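Ribonuclease P protein component 3 (Thermococcus kodakarensis KOD1, PDB 3WYZ) probably serves as a protein subunit of archaeal ribonuclease P, the RNA-based enzyme that matures tRNA by cleaving the 5' ends of its precursors. Local coordinates at residues A[103-114]-A[129-140]. Sequence-based numbering, arbitrary orientation.
Sequences IESGVDALISPW and MAARRGVAIGFS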
loop_
_atom_site.group_PDB
_atom_site.type_symbol
_atom_site.label_atom_id
_atom_site.label_comp_id
_atom_site.label_asym_id
_atom_site.label_seq_id
_atom_site.Cartn_x
_atom_site.Cartn_y
_atom_site.Cartn_z
ATOM N N ILE A 103 3.168 11.691 -2.864
ATOM C CA ILE A 103 2.309 11.987 -4.009
ATOM C C ILE A 103 3.072 12.788 -5.057
ATOM O O ILE A 103 3.063 12.432 -6.241
ATOM C CB ILE A 103 1.053 12.798 -3.603
ATOM C CG1 ILE A 103 0.153 11.996 -2.641
ATOM C CG2 ILE A 103 0.267 13.241 -4.838
ATOM C CD1 ILE A 103 -0.381 10.697 -3.202
ATOM N N GLU A 104 3.711 13.872 -4.614
ATOM C CA GLU A 104 4.439 14.784 -5.512
ATOM C C GLU A 104 5.531 14.076 -6.320
ATOM O O GLU A 104 5.713 14.354 -7.505
ATOM C CB GLU A 104 5.045 15.958 -4.723
ATOM C CG GLU A 104 4.025 17.010 -4.297
ATOM C CD GLU A 104 4.596 18.092 -3.383
ATOM O OE1 GLU A 104 5.587 17.833 -2.659
ATOM O OE2 GLU A 104 4.035 19.210 -3.375
ATOM N N SER A 105 6.228 13.140 -5.682
ATOM C CA SER A 105 7.329 12.419 -6.316
ATOM C C SER A 105 6.914 11.297 -7.280
ATOM O O SER A 105 7.773 10.679 -7.902
ATOM C CB SER A 105 8.249 11.851 -5.241
ATOM O OG SER A 105 8.720 12.896 -4.415
ATOM N N GLY A 106 5.615 11.035 -7.415
ATOM C CA GLY A 106 5.133 10.021 -8.356
ATOM C C GLY A 106 5.490 8.612 -7.920
ATOM O O GLY A 106 5.905 7.777 -8.723
ATOM N N VAL A 107 5.326 8.351 -6.632
ATOM C CA VAL A 107 5.619 7.047 -6.060
ATOM C C VAL A 107 4.504 6.065 -6.453
ATOM O O VAL A 107 3.393 6.483 -6.797
ATOM C CB VAL A 107 5.774 7.169 -4.519
ATOM C CG1 VAL A 107 4.454 6.964 -3.785
ATOM C CG2 VAL A 107 6.819 6.213 -4.014
ATOM N N ASP A 108 4.802 4.766 -6.419
ATOM C CA ASP A 108 3.826 3.744 -6.830
ATOM C C ASP A 108 2.584 3.762 -5.941
ATOM O O ASP A 108 1.463 3.688 -6.436
ATOM C CB ASP A 108 4.453 2.344 -6.820
ATOM C CG ASP A 108 5.506 2.165 -7.909
ATOM O OD1 ASP A 108 5.142 2.243 -9.104
ATOM O OD2 ASP A 108 6.698 1.956 -7.572
ATOM N N ALA A 109 2.780 3.852 -4.629
ATOM C CA ALA A 109 1.647 3.867 -3.709
ATOM C C ALA A 109 1.955 4.552 -2.392
ATOM O O ALA A 109 3.072 4.471 -1.885
ATOM C CB ALA A 109 1.165 2.450 -3.444
ATOM N N LEU A 110 0.938 5.220 -1.854
ATOM C CA LEU A 110 0.955 5.742 -0.500
ATOM C C LEU A 110 0.094 4.821 0.350
ATOM O O LEU A 110 -1.105 4.695 0.108
ATOM C CB LEU A 110 0.390 7.163 -0.468
ATOM C CG LEU A 110 0.352 7.874 0.886
ATOM C CD1 LEU A 110 1.759 8.055 1.429
ATOM C CD2 LEU A 110 -0.362 9.217 0.770
ATOM N N ILE A 111 0.715 4.173 1.332
ATOM C CA ILE A 111 0.032 3.200 2.171
ATOM C C ILE A 111 -0.496 3.880 3.425
ATOM O O ILE A 111 0.279 4.465 4.186
ATOM C CB ILE A 111 0.973 2.050 2.591
ATOM C CG1 ILE A 111 1.678 1.428 1.378
ATOM C CG2 ILE A 111 0.206 0.978 3.354
ATOM C CD1 ILE A 111 0.755 0.858 0.316
ATOM N N SER A 112 -1.816 3.808 3.621
ATOM C CA SER A 112 -2.475 4.280 4.842
ATOM C C SER A 112 -2.068 5.699 5.261
ATOM O O SER A 112 -1.322 5.865 6.218
ATOM C CB SER A 112 -2.194 3.311 5.993
ATOM O OG SER A 112 -2.736 2.037 5.721
ATOM N N PRO A 113 -2.564 6.725 4.548
ATOM C CA PRO A 113 -2.232 8.115 4.895
ATOM C C PRO A 113 -2.719 8.531 6.281
ATOM O O PRO A 113 -2.182 9.477 6.860
ATOM C CB PRO A 113 -2.935 8.937 3.799
ATOM C CG PRO A 113 -3.947 8.015 3.196
ATOM C CD PRO A 113 -3.379 6.639 3.326
ATOM N N TRP A 114 -3.727 7.823 6.789
ATOM C CA TRP A 114 -4.294 8.053 8.122
ATOM C C TRP A 114 -3.449 7.464 9.258
ATOM O O TRP A 114 -3.687 7.768 10.426
ATOM C CB TRP A 114 -5.712 7.451 8.206
ATOM C CG TRP A 114 -5.748 5.997 7.834
ATOM C CD1 TRP A 114 -5.481 4.928 8.645
ATOM C CD2 TRP A 114 -6.036 5.454 6.538
ATOM N NE1 TRP A 114 -5.588 3.757 7.934
ATOM C CE2 TRP A 114 -5.922 4.052 6.637
ATOM C CE3 TRP A 114 -6.380 6.020 5.305
ATOM C CZ2 TRP A 114 -6.141 3.209 5.551
ATOM C CZ3 TRP A 114 -6.593 5.179 4.221
ATOM C CH2 TRP A 114 -6.471 3.788 4.352
ATOM N N MET A 129 -3.766 15.718 -6.586
ATOM C CA MET A 129 -2.388 15.460 -7.005
ATOM C C MET A 129 -2.125 13.977 -7.239
ATOM O O MET A 129 -1.377 13.618 -8.153
ATOM C CB MET A 129 -1.395 15.989 -5.973
ATOM C CG MET A 129 -1.310 17.502 -5.904
ATOM S SD MET A 129 0.089 18.043 -4.897
ATOM C CE MET A 129 -0.463 17.566 -3.263
ATOM N N ALA A 130 -2.734 13.117 -6.423
ATOM C CA ALA A 130 -2.567 11.671 -6.582
ATOM C C ALA A 130 -3.113 11.163 -7.925
ATOM O O ALA A 130 -2.529 10.274 -8.553
ATOM C CB ALA A 130 -3.234 10.933 -5.433
ATOM N N ALA A 131 -4.234 11.727 -8.358
ATOM C CA ALA A 131 -4.840 11.345 -9.629
ATOM C C ALA A 131 -3.985 11.841 -10.808
ATOM O O ALA A 131 -3.728 11.092 -11.752
ATOM C CB ALA A 131 -6.252 11.894 -9.723
ATOM N N ARG A 132 -3.526 13.088 -10.731
ATOM C CA ARG A 132 -2.690 13.669 -11.788
ATOM C C ARG A 132 -1.283 13.083 -11.816
ATOM O O ARG A 132 -0.633 13.131 -12.857
ATOM C CB ARG A 132 -2.593 15.191 -11.647
ATOM C CG ARG A 132 -3.925 15.929 -11.574
ATOM C CD ARG A 132 -4.882 15.529 -12.682
ATOM N NE ARG A 132 -4.365 15.846 -14.017
ATOM C CZ ARG A 132 -5.055 15.654 -15.139
ATOM N NH1 ARG A 132 -6.282 15.143 -15.091
ATOM N NH2 ARG A 132 -4.524 15.973 -16.316
ATOM N N ARG A 133 -0.811 12.548 -10.686
ATOM C CA ARG A 133 0.498 11.883 -10.626
ATOM C C ARG A 133 0.387 10.358 -10.752
ATOM O O ARG A 133 1.404 9.668 -10.790
ATOM C CB ARG A 133 1.218 12.215 -9.317
ATOM C CG ARG A 133 1.480 13.690 -9.063
ATOM C CD ARG A 133 2.566 14.280 -9.941
ATOM N NE ARG A 133 3.175 15.456 -9.310
ATOM C CZ ARG A 133 2.588 16.648 -9.144
ATOM N NH1 ARG A 133 1.344 16.871 -9.554
ATOM N NH2 ARG A 133 3.257 17.635 -8.551
ATOM N N GLY A 134 -0.836 9.830 -10.793
ATOM C CA GLY A 134 -1.058 8.386 -10.893
ATOM C C GLY A 134 -0.625 7.574 -9.681
ATOM O O GLY A 134 -0.312 6.393 -9.810
ATOM N N VAL A 135 -0.618 8.197 -8.501
ATOM C CA VAL A 135 -0.165 7.543 -7.270
ATOM C C VAL A 135 -1.324 6.802 -6.601
ATOM O O VAL A 135 -2.344 7.408 -6.287
ATOM C CB VAL A 135 0.422 8.568 -6.282
ATOM C CG1 VAL A 135 0.870 7.884 -4.993
ATOM C CG2 VAL A 135 1.591 9.311 -6.922
ATOM N N ALA A 136 -1.157 5.498 -6.383
ATOM C CA ALA A 136 -2.205 4.667 -5.793
ATOM C C ALA A 136 -2.293 4.853 -4.284
ATOM O O ALA A 136 -1.304 5.166 -3.622
ATOM C CB ALA A 136 -1.966 3.200 -6.116
ATOM N N ILE A 137 -3.490 4.652 -3.744
ATOM C CA ILE A 137 -3.687 4.641 -2.295
ATOM C C ILE A 137 -3.852 3.213 -1.810
ATOM O O ILE A 137 -4.725 2.500 -2.294
ATOM C CB ILE A 137 -4.917 5.467 -1.877
ATOM C CG1 ILE A 137 -4.757 6.920 -2.331
ATOM C CG2 ILE A 137 -5.120 5.417 -0.364
ATOM C CD1 ILE A 137 -3.613 7.673 -1.672
ATOM N N GLY A 138 -3.018 2.823 -0.845
ATOM C CA GLY A 138 -3.088 1.510 -0.220
ATOM C C GLY A 138 -3.937 1.489 1.040
ATOM O O GLY A 138 -3.588 2.107 2.042
ATOM N N PHE A 139 -5.047 0.763 0.985
ATOM C CA PHE A 139 -5.919 0.577 2.138
ATOM C C PHE A 139 -5.505 -0.668 2.903
ATOM O O PHE A 139 -5.922 -1.779 2.562
ATOM C CB PHE A 139 -7.382 0.449 1.694
ATOM C CG PHE A 139 -7.963 1.723 1.169
ATOM C CD1 PHE A 139 -7.849 2.046 -0.164
ATOM C CD2 PHE A 139 -8.625 2.595 2.012
ATOM C CE1 PHE A 139 -8.382 3.221 -0.654
ATOM C CE2 PHE A 139 -9.161 3.775 1.535
ATOM C CZ PHE A 139 -9.040 4.088 0.199
ATOM N N SER A 140 -4.680 -0.475 3.936
ATOM C CA SER A 140 -4.143 -1.584 4.722
ATOM C C SER A 140 -5.165 -2.053 5.748
ATOM O O SER A 140 -5.791 -1.246 6.418
ATOM C CB SER A 140 -2.846 -1.172 5.428
ATOM O OG SER A 140 -3.104 -0.242 6.473
HETATM O O HOH W 1 0.528 3.729 -8.992
#
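Two neighbouring parallel strands of the TIM-barrel-like sheet, 109-111 and 136-140, lie side by side here, together with the ends of the helices that lead into them. A109, L110 and I111 pair with A136, I137 and G138, and the ladder runs alternately from one strand to the other: A136 N to D108 O, L110 N to A136 O, G138 N to L110 O (2.8 Å, almost straight at 176°) and S112 N to G138 O. At the start of the ladder a water donates to both D108 O and G134 O, bridging the two loops. G138 sits beside I111, whose CD1 lies 3.9 Å from G138 CA, directly against the backbone. Beyond the ladder the two serine hydroxyls meet: S112 OG and S140 OG are modelled 2.4 Å apart, too close for an ordinary hydrogen bond, so the exact geometry is doubtful.

On the helix side, V135 packs into the turn between I103 and V107, with CG1 and CG2 both 3.4 Å from V107 O. Its CG1, anti to the backbone N (chi1 179°), reaches I103 CD1 at 3.6 Å and also touches V107 CG1. The other branch of I103, CG2, presses tightly on M129 CB at 3.4 Å, while CD1 also rests on A130 CB. R133 folds back at its second torsion and lays CG against I103 O, and its NE makes a weak bond to E104 O, near the guanidinium plane; the E104 carboxylate itself pairs with R100. At the far end W114 CH2 meets F139 CD2 at 3.4 Å, the ring planes 35° apart, and helix 149-168 packs on the indole.

Both helices finish in Schellman motifs, with G106 and G134 at positive phi, before the chain enters the next strand. Strand 109-111, helix 124-133 and strand 136-140 thus form one parallel beta-alpha-beta unit of the TIM-barrel-like fold.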